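Local structure of aminopentol aminotransferase (Sphingopyxis macrogoltabida, 6HBS) at residues L30-F35 with I357-A362; H199-D204 with P374-F379; E335-G340 with F348-P353. The protein transfers the amino group of aminopentol (hydrolysed fumonisin B1) to pyruvate, using pyridoxal 5'-phosphate, in the breakdown of the mycotoxin fumonisin B1. All coordinates share one frame; numbering follows the deposited sequence.

Contact 1 of 3, residues L30-F35 with I357-A362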
loop_
_atom_site.group_PDB
_atom_site.type_symbol
_atom_site.label_atom_id
_atom_site.label_comp_id
_atom_site.label_asym_id
_atom_site.label_seq_id
_atom_site.Cartn_x
_atom_site.Cartn_y
_atom_site.Cartn_z
ATOM N N LEU A 30 16.173 17.472 3.294
ATOM C CA LEU A 30 17.193 17.496 4.356
ATOM C C LEU A 30 18.587 17.127 3.827
ATOM O O LEU A 30 19.473 16.915 4.648
ATOM C CB LEU A 30 16.793 16.512 5.462
ATOM C CG LEU A 30 15.490 16.830 6.198
ATOM C CD1 LEU A 30 15.194 15.758 7.247
ATOM C CD2 LEU A 30 15.555 18.209 6.835
ATOM N N LEU A 31 18.769 17.058 2.494
ATOM C CA LEU A 31 20.070 16.718 1.875
ATOM C C LEU A 31 20.722 17.963 1.307
ATOM O O LEU A 31 20.056 18.962 1.083
ATOM C CB LEU A 31 19.868 15.679 0.771
ATOM C CG LEU A 31 19.569 14.267 1.263
ATOM C CD1 LEU A 31 19.138 13.371 0.113
ATOM C CD2 LEU A 31 20.771 13.675 1.989
ATOM N N PRO A 32 22.046 17.951 1.036
ATOM C CA PRO A 32 22.663 19.056 0.297
ATOM C C PRO A 32 21.921 19.326 -1.012
ATOM O O PRO A 32 21.314 18.428 -1.607
ATOM C CB PRO A 32 24.125 18.616 0.099
ATOM C CG PRO A 32 24.365 17.668 1.276
ATOM C CD PRO A 32 23.026 16.961 1.499
ATOM N N PRO A 33 21.937 20.583 -1.505
ATOM C CA PRO A 33 21.132 20.962 -2.668
ATOM C C PRO A 33 21.567 20.284 -3.972
ATOM O O PRO A 33 20.791 20.222 -4.912
ATOM C CB PRO A 33 21.307 22.495 -2.724
ATOM C CG PRO A 33 22.650 22.736 -2.069
ATOM C CD PRO A 33 22.688 21.719 -0.949
ATOM N N GLU A 34 22.788 19.737 -3.990
ATOM C CA GLU A 34 23.334 19.037 -5.146
ATOM C C GLU A 34 22.600 17.718 -5.413
ATOM O O GLU A 34 22.700 17.177 -6.507
ATOM C CB GLU A 34 24.820 18.740 -4.928
ATOM C CG GLU A 34 25.678 19.997 -4.873
ATOM C CD GLU A 34 26.012 20.534 -3.496
ATOM O OE1 GLU A 34 25.246 20.289 -2.542
ATOM O OE2 GLU A 34 27.045 21.208 -3.390
ATOM N N PHE A 35 21.945 17.153 -4.396
ATOM C CA PHE A 35 21.264 15.864 -4.540
ATOM C C PHE A 35 20.090 16.038 -5.502
ATOM O O PHE A 35 19.248 16.909 -5.299
ATOM C CB PHE A 35 20.840 15.296 -3.185
ATOM C CG PHE A 35 21.947 14.553 -2.482
ATOM C CD1 PHE A 35 22.906 15.237 -1.747
ATOM C CD2 PHE A 35 22.068 13.182 -2.609
ATOM C CE1 PHE A 35 23.946 14.550 -1.127
ATOM C CE2 PHE A 35 23.113 12.492 -2.010
ATOM C CZ PHE A 35 24.054 13.184 -1.265
ATOM N N ILE A 357 30.368 17.861 7.982
ATOM C CA ILE A 357 31.436 17.133 7.276
ATOM C C ILE A 357 30.831 16.037 6.391
ATOM O O ILE A 357 31.196 15.901 5.231
ATOM C CB ILE A 357 32.475 16.520 8.222
ATOM C CG1 ILE A 357 33.082 17.554 9.178
ATOM C CG2 ILE A 357 33.551 15.826 7.410
ATOM C CD1 ILE A 357 34.048 16.941 10.187
ATOM N N GLY A 358 29.938 15.232 6.983
ATOM C CA GLY A 358 29.266 14.148 6.306
ATOM C C GLY A 358 28.484 14.617 5.090
ATOM O O GLY A 358 28.478 13.938 4.055
ATOM N N TYR A 359 27.795 15.746 5.249
ATOM C CA TYR A 359 26.993 16.349 4.203
ATOM C C TYR A 359 27.909 16.729 3.048
ATOM O O TYR A 359 27.650 16.404 1.850
ATOM C CB TYR A 359 26.177 17.523 4.759
ATOM C CG TYR A 359 24.815 17.133 5.270
ATOM C CD1 TYR A 359 24.632 16.029 6.092
ATOM C CD2 TYR A 359 23.682 17.828 4.876
ATOM C CE1 TYR A 359 23.369 15.676 6.562
ATOM C CE2 TYR A 359 22.410 17.463 5.306
ATOM C CZ TYR A 359 22.253 16.397 6.166
ATOM O OH TYR A 359 21.004 16.024 6.568
ATOM N N ALA A 360 29.022 17.379 3.398
ATOM C CA ALA A 360 29.928 17.902 2.369
ATOM C C ALA A 360 30.568 16.734 1.593
ATOM O O ALA A 360 30.683 16.775 0.360
ATOM C CB ALA A 360 30.964 18.806 3.014
ATOM N N TRP A 361 30.929 15.671 2.307
ATOM C CA TRP A 361 31.569 14.496 1.731
ATOM C C TRP A 361 30.592 13.771 0.796
ATOM O O TRP A 361 30.960 13.404 -0.284
ATOM C CB TRP A 361 32.043 13.562 2.848
ATOM C CG TRP A 361 32.750 12.340 2.365
ATOM C CD1 TRP A 361 34.031 12.267 1.878
ATOM C CD2 TRP A 361 32.223 11.003 2.331
ATOM N NE1 TRP A 361 34.324 10.975 1.530
ATOM C CE2 TRP A 361 33.230 10.177 1.788
ATOM C CE3 TRP A 361 30.989 10.430 2.669
ATOM C CZ2 TRP A 361 33.052 8.802 1.625
ATOM C CZ3 TRP A 361 30.817 9.076 2.531
ATOM C CH2 TRP A 361 31.826 8.280 1.976
ATOM N N ALA A 362 29.345 13.586 1.254
ATOM C CA ALA A 362 28.333 12.909 0.455
ATOM C C ALA A 362 28.100 13.707 -0.831
ATOM O O ALA A 362 28.006 13.133 -1.898
ATOM C CB ALA A 362 27.046 12.715 1.266
#
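The hydroxyl of Tyr-359, on helix 356-367, donates a hydrogen bond to the backbone carbonyl of Leu-30, with OH and O 2.6 Å apart. The donor sits nearly along the C=O axis, at 167°, and the carbonyl oxygen lies near the plane of the tyrosine ring, at its edge. Tyrosine suits the place because its ring spans from helix to loop while its hydroxyl bonds a loop carbonyl.

The remaining contacts are apolar. Pro-32 crosses the Tyr-359 side chain at about a right angle, its CD 3.5 Å from CD2 of the tyrosine. The compact proline ring puts its CG and CD methylenes against the tyrosine, and the carbonyl O of Pro-32 accepts a bond from Phe-35 N in the type I turn 32-35. That turn brings Phe-35 back to the helix, where CZ, at the ring's edge, meets Ala-362 CB at 3.9 Å; the small alanine leaves room for the ring. Tyr-371 packs edge-to-face with Phe-35 from beyond the contact.

One directional bond among largely buried apolar groups therefore fixes the loop ahead of strand 39-43 against the helix and gives a polar carbonyl its partner.

Contact 2 of 3, residues H199-D204 with P374-F379; sequences HEVFED and PYHNMF
Phe-202 and Tyr-375 carry this contact as an offset stack, their planes only 10° apart and the ring centroids separated by 4.3 Å. The phenylalanine tip leads: CZ lies over one face of the tyrosine ring toward its rim, 3.3 Å from CG. In return Tyr-375 CB sits over the phenylalanine face in a CH-pi contact, 3.5 Å from the centroid. Tyr-375 CG stands between its own backbone N and carbonyl carbon (chi1 71°), which places CG against the Phe-202 ring, where CZ and CE2 meet it. Val-201 lies alongside and meets the tyrosine edge, CB to CD1 4.0 Å, while its CG1 reaches His-376 CD2.

The backbones are joined as well. Phe-202 N donates to Tyr-375 O at 2.9 Å, in the carbonyl plane and on a lone pair, and Val-201 CA adds a CA-H...O contact to the same oxygen. An alanine in place of Phe-202 would probably leave one tyrosine face without its aromatic cover and open a gap beside CB and CG of Tyr-375.

Further out, His-376 ND1 donates to Asn-377 O at 2.7 Å in the plane of its ring, which helps hold the imidazole's rotation. Asn-377 ND2 bonds Met-378 O, and its OD1 accepts from Arg-233, a residue of the cofactor pocket. Phe-355 packs edge-to-face on Phe-202.

The type II turn 200-203 thus docks on a second loop at the margin of the pyridoxal-phosphate site of a class-III aminotransferase, where His-199 touches the cofactor.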
loop_
_atom_site.group_PDB
_atom_site.type_symbol
_atom_site.label_atom_id
_atom_site.label_comp_id
_atom_site.label_asym_id
_atom_site.label_seq_id
_atom_site.Cartn_x
_atom_site.Cartn_y
_atom_site.Cartn_z
ATOM N N HIS A 199 18.794 0.360 13.143
ATOM C CA HIS A 199 18.972 0.966 11.826
ATOM C C HIS A 199 18.071 2.196 11.713
ATOM O O HIS A 199 16.952 2.119 11.182
ATOM C CB HIS A 199 18.812 -0.059 10.681
ATOM C CG HIS A 199 17.593 -0.937 10.695
ATOM N ND1 HIS A 199 16.299 -0.440 10.750
ATOM C CD2 HIS A 199 17.469 -2.276 10.552
ATOM C CE1 HIS A 199 15.448 -1.457 10.694
ATOM N NE2 HIS A 199 16.134 -2.596 10.548
ATOM N N GLU A 200 18.558 3.331 12.240
ATOM C CA GLU A 200 17.770 4.568 12.248
ATOM C C GLU A 200 18.606 5.743 11.757
ATOM O O GLU A 200 19.839 5.730 11.858
ATOM C CB GLU A 200 17.229 4.849 13.657
ATOM C CG GLU A 200 16.375 3.705 14.200
ATOM C CD GLU A 200 15.134 3.375 13.379
ATOM O OE1 GLU A 200 14.651 2.213 13.439
ATOM O OE2 GLU A 200 14.634 4.274 12.713
ATOM N N VAL A 201 17.891 6.792 11.333
ATOM C CA VAL A 201 18.485 7.998 10.785
ATOM C C VAL A 201 19.225 8.796 11.863
ATOM O O VAL A 201 18.849 8.811 13.023
ATOM C CB VAL A 201 17.462 8.883 10.050
ATOM C CG1 VAL A 201 16.906 8.147 8.837
ATOM C CG2 VAL A 201 16.359 9.378 10.986
ATOM N N PHE A 202 20.295 9.470 11.419
ATOM C CA PHE A 202 21.099 10.378 12.244
ATOM C C PHE A 202 21.698 9.667 13.457
ATOM O O PHE A 202 22.135 10.327 14.384
ATOM C CB PHE A 202 20.268 11.590 12.687
ATOM C CG PHE A 202 19.902 12.519 11.560
ATOM C CD1 PHE A 202 20.844 13.393 11.040
ATOM C CD2 PHE A 202 18.641 12.492 10.993
ATOM C CE1 PHE A 202 20.507 14.254 10.009
ATOM C CE2 PHE A 202 18.304 13.334 9.947
ATOM C CZ PHE A 202 19.245 14.205 9.453
ATOM N N GLU A 203 21.771 8.339 13.440
ATOM C CA GLU A 203 22.239 7.594 14.582
ATOM C C GLU A 203 23.117 6.435 14.089
ATOM O O GLU A 203 22.817 5.809 13.051
ATOM C CB GLU A 203 21.021 7.134 15.394
ATOM C CG GLU A 203 21.370 6.305 16.617
ATOM C CD GLU A 203 20.155 5.737 17.353
ATOM O OE1 GLU A 203 20.317 4.725 18.067
ATOM O OE2 GLU A 203 19.053 6.298 17.186
ATOM N N ASP A 204 24.190 6.150 14.843
ATOM C CA ASP A 204 25.063 5.015 14.587
ATOM C C ASP A 204 24.225 3.747 14.699
ATOM O O ASP A 204 23.281 3.662 15.510
ATOM C CB ASP A 204 26.278 4.964 15.529
ATOM C CG ASP A 204 27.255 6.132 15.361
ATOM O OD1 ASP A 204 27.557 6.523 14.219
ATOM O OD2 ASP A 204 27.701 6.672 16.388
ATOM N N PRO A 374 24.318 10.826 3.824
ATOM C CA PRO A 374 24.933 11.283 5.066
ATOM C C PRO A 374 24.148 11.053 6.364
ATOM O O PRO A 374 24.752 11.265 7.426
ATOM C CB PRO A 374 25.056 12.795 4.821
ATOM C CG PRO A 374 23.873 13.120 3.991
ATOM C CD PRO A 374 23.761 11.947 3.048
ATOM N N TYR A 375 22.861 10.613 6.307
ATOM C CA TYR A 375 22.119 10.384 7.587
ATOM C C TYR A 375 21.323 9.062 7.635
ATOM O O TYR A 375 20.912 8.648 8.720
ATOM C CB TYR A 375 21.307 11.634 7.970
ATOM C CG TYR A 375 20.105 11.956 7.129
ATOM C CD1 TYR A 375 18.956 11.168 7.180
ATOM C CD2 TYR A 375 20.091 13.066 6.304
ATOM C CE1 TYR A 375 17.827 11.464 6.423
ATOM C CE2 TYR A 375 18.976 13.369 5.527
ATOM C CZ TYR A 375 17.836 12.576 5.600
ATOM O OH TYR A 375 16.751 12.861 4.830
ATOM N N HIS A 376 21.138 8.381 6.504
ATOM C CA HIS A 376 20.332 7.168 6.406
ATOM C C HIS A 376 21.244 6.024 6.006
ATOM O O HIS A 376 22.140 6.201 5.161
ATOM C CB HIS A 376 19.200 7.343 5.381
ATOM C CG HIS A 376 18.166 6.257 5.345
ATOM N ND1 HIS A 376 18.442 4.975 4.886
ATOM C CD2 HIS A 376 16.840 6.282 5.651
ATOM C CE1 HIS A 376 17.341 4.240 4.944
ATOM N NE2 HIS A 376 16.326 5.032 5.412
ATOM N N ASN A 377 20.989 4.833 6.544
ATOM C CA ASN A 377 21.815 3.710 6.181
ATOM C C ASN A 377 21.680 3.430 4.685
ATOM O O ASN A 377 20.645 3.723 4.065
ATOM C CB ASN A 377 21.533 2.423 6.960
ATOM C CG ASN A 377 20.224 1.769 6.578
ATOM O OD1 ASN A 377 19.185 2.126 7.118
ATOM N ND2 ASN A 377 20.261 0.828 5.634
ATOM N N MET A 378 22.769 2.871 4.134
ATOM C CA MET A 378 22.855 2.470 2.747
ATOM C C MET A 378 22.634 0.971 2.625
ATOM O O MET A 378 22.370 0.281 3.609
ATOM C CB MET A 378 24.205 2.931 2.189
ATOM C CG MET A 378 24.172 4.413 1.976
ATOM S SD MET A 378 25.794 5.172 1.818
ATOM C CE MET A 378 26.245 5.308 3.545
ATOM N N PHE A 379 22.680 0.490 1.386
ATOM C CA PHE A 379 22.415 -0.874 1.043
ATOM C C PHE A 379 23.328 -1.308 -0.108
ATOM O O PHE A 379 23.594 -0.527 -1.022
ATOM C CB PHE A 379 20.975 -1.045 0.550
ATOM C CG PHE A 379 19.879 -0.674 1.520
ATOM C CD1 PHE A 379 19.500 0.645 1.708
ATOM C CD2 PHE A 379 19.257 -1.654 2.279
ATOM C CE1 PHE A 379 18.469 0.957 2.582
ATOM C CE2 PHE A 379 18.239 -1.335 3.168
ATOM C CZ PHE A 379 17.826 -0.039 3.289
#

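Contact 3 of 3, residues E335-G340 with F348-P353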
loop_
_atom_site.group_PDB
_atom_site.type_symbol
_atom_site.label_atom_id
_atom_site.label_comp_id
_atom_site.label_asym_id
_atom_site.label_seq_id
_atom_site.Cartn_x
_atom_site.Cartn_y
_atom_site.Cartn_z
ATOM N N GLU A 335 38.521 10.686 10.497
ATOM C CA GLU A 335 37.998 9.439 11.090
ATOM C C GLU A 335 36.509 9.210 10.757
ATOM O O GLU A 335 35.671 10.113 10.932
ATOM C CB GLU A 335 38.174 9.454 12.606
ATOM C CG GLU A 335 38.054 8.073 13.216
ATOM C CD GLU A 335 38.023 8.082 14.738
ATOM O OE1 GLU A 335 38.120 9.180 15.305
ATOM O OE2 GLU A 335 37.869 6.992 15.342
ATOM N N LEU A 336 36.193 7.980 10.335
ATOM C CA LEU A 336 34.800 7.552 10.057
ATOM C C LEU A 336 34.244 6.724 11.214
ATOM O O LEU A 336 34.977 6.108 11.933
ATOM C CB LEU A 336 34.788 6.665 8.816
ATOM C CG LEU A 336 35.150 7.339 7.506
ATOM C CD1 LEU A 336 35.076 6.338 6.361
ATOM C CD2 LEU A 336 34.234 8.523 7.259
ATOM N N LYS A 337 32.915 6.660 11.304
ATOM C CA LYS A 337 32.201 5.620 12.037
ATOM C C LYS A 337 31.366 4.836 11.008
ATOM O O LYS A 337 30.317 5.308 10.568
ATOM C CB LYS A 337 31.294 6.231 13.111
ATOM C CG LYS A 337 32.001 7.074 14.166
ATOM C CD LYS A 337 31.059 7.668 15.218
ATOM C CE LYS A 337 30.103 8.718 14.673
ATOM N NZ LYS A 337 28.998 9.031 15.612
ATOM N N GLN A 338 31.880 3.682 10.588
ATOM C CA GLN A 338 31.154 2.797 9.684
ATOM C C GLN A 338 30.516 1.727 10.555
ATOM O O GLN A 338 31.223 0.937 11.120
ATOM C CB GLN A 338 32.092 2.159 8.667
ATOM C CG GLN A 338 32.891 3.181 7.872
ATOM C CD GLN A 338 33.581 2.506 6.718
ATOM O OE1 GLN A 338 32.947 2.106 5.735
ATOM N NE2 GLN A 338 34.888 2.309 6.865
ATOM N N THR A 339 29.183 1.756 10.677
ATOM C CA THR A 339 28.479 0.947 11.661
ATOM C C THR A 339 27.391 0.111 10.992
ATOM O O THR A 339 26.938 0.406 9.891
ATOM C CB THR A 339 27.906 1.825 12.782
ATOM O OG1 THR A 339 26.996 2.794 12.254
ATOM C CG2 THR A 339 29.016 2.529 13.542
ATOM N N GLY A 340 26.975 -0.917 11.722
ATOM C CA GLY A 340 26.110 -1.953 11.256
ATOM C C GLY A 340 26.797 -2.841 10.229
ATOM O O GLY A 340 27.969 -2.678 9.903
ATOM N N PHE A 348 29.180 7.599 8.871
ATOM C CA PHE A 348 29.265 8.910 9.423
ATOM C C PHE A 348 30.738 9.297 9.671
ATOM O O PHE A 348 31.640 8.443 9.629
ATOM C CB PHE A 348 28.535 8.948 10.771
ATOM C CG PHE A 348 27.025 8.846 10.746
ATOM C CD1 PHE A 348 26.299 8.819 9.563
ATOM C CD2 PHE A 348 26.321 8.790 11.944
ATOM C CE1 PHE A 348 24.911 8.721 9.577
ATOM C CE2 PHE A 348 24.938 8.668 11.951
ATOM C CZ PHE A 348 24.235 8.655 10.770
ATOM N N PHE A 349 30.952 10.582 9.960
ATOM C CA PHE A 349 32.242 11.091 10.424
ATOM C C PHE A 349 32.275 11.185 11.960
ATOM O O PHE A 349 31.324 11.649 12.597
ATOM C CB PHE A 349 32.518 12.430 9.750
ATOM C CG PHE A 349 32.947 12.284 8.317
ATOM C CD1 PHE A 349 32.018 12.034 7.318
ATOM C CD2 PHE A 349 34.279 12.392 7.963
ATOM C CE1 PHE A 349 32.403 11.860 5.997
ATOM C CE2 PHE A 349 34.665 12.221 6.639
ATOM C CZ PHE A 349 33.730 11.951 5.660
ATOM N N ALA A 350 33.396 10.774 12.567
ATOM C CA ALA A 350 33.605 11.031 14.008
ATOM C C ALA A 350 33.651 12.551 14.228
ATOM O O ALA A 350 34.079 13.262 13.361
ATOM C CB ALA A 350 34.868 10.353 14.499
ATOM N N ASP A 351 33.131 13.030 15.364
ATOM C CA ASP A 351 33.239 14.461 15.793
ATOM C C ASP A 351 32.595 15.390 14.765
ATOM O O ASP A 351 33.174 16.446 14.424
ATOM C CB ASP A 351 34.699 14.885 15.999
ATOM C CG ASP A 351 35.457 13.948 16.915
ATOM O OD1 ASP A 351 34.926 13.676 18.003
ATOM O OD2 ASP A 351 36.544 13.458 16.507
ATOM N N ASP A 352 31.401 15.008 14.286
ATOM C CA ASP A 352 30.667 15.769 13.242
ATOM C C ASP A 352 29.225 15.972 13.717
ATOM O O ASP A 352 28.264 15.613 13.043
ATOM C CB ASP A 352 30.788 15.028 11.909
ATOM C CG ASP A 352 30.107 15.698 10.736
ATOM O OD1 ASP A 352 30.018 16.921 10.741
ATOM O OD2 ASP A 352 29.687 14.966 9.808
ATOM N N PRO A 353 29.005 16.572 14.903
ATOM C CA PRO A 353 27.686 16.530 15.532
ATOM C C PRO A 353 26.585 17.268 14.753
ATOM O O PRO A 353 25.407 16.927 14.924
ATOM C CB PRO A 353 27.933 17.157 16.916
ATOM C CG PRO A 353 29.144 18.036 16.718
ATOM C CD PRO A 353 29.997 17.316 15.692
HETATM O O HOH W 1 35.924 12.874 11.506
#
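Leu-336 and Lys-337 face Phe-349 and Phe-348 as successive antiparallel pairs, the first non-hydrogen-bonded and the second hydrogen-bonded, in the beta hairpin of strands 336-339 and 346-349. Lys-337 N donates to Phe-348 O at 2.8 Å, and Phe-348 N returns a bond to Lys-337 O at 3.1 Å. Ala-350 N donates to Glu-335 O, adding one more backbone bond past the strand pair; the donor stands 35° out of that carbonyl's plane.

Leu-336 and Phe-349 lie side by side, pointing the same way. CD2 of the leucine rests over the centre of the phenylalanine ring as a CH-pi contact, 3.7 Å from the centroid and 9° off the normal. A branched aliphatic chain suits the spot because a methyl at the branch can rest over a flat ring; Phe-400 of helix 386-405 packs against both residues, and Trp-361 meets Phe-349 edge-to-face.

Lys-337 and Phe-348 share a face of the sheet. The lysine chain bends at chi3 (-67°), placing CE 3.8 Å from Phe-349 O, and its ammonium forms a salt bridge with Asp-204. Its aliphatic length thus lies beside the partner strand while the charge goes to the carboxylate.

At the exposed end Glu-335 stretches past Ala-350, whose methyl is small enough to lie beside that chain, OE1 to CB 3.5 Å. A water bridges the two backbones here, donating to Glu-335 O at 2.8 Å and to Ala-350 O, with its oxygen in the plane of the Phe-349 ring, at the edge.

In the fold
Contact 1 is the most buried of the three, while contacts 2 and 3 are partly buried; contact 2 lies nearest the chain's centre and alone includes a cofactor-pocket residue. The chemistry differs too: one side-chain hydrogen bond amid apolar packing in contact 1, an aromatic stack between loops in contact 2, and backbone hydrogen bonds of a hairpin in contact 3. Helix 356-367 forms one side of contact 1 and touches the other two: Tyr-359 packs on Pro-374 and Tyr-375 of contact 2, and Asp-352 of contact 3 probably accepts hydrogen bonds from Ile-357 N and Gly-358 N. Contacts 2 and 3 share the salt bridge of Lys-337, and Phe-348 packs on both Asp-204 and Pro-374.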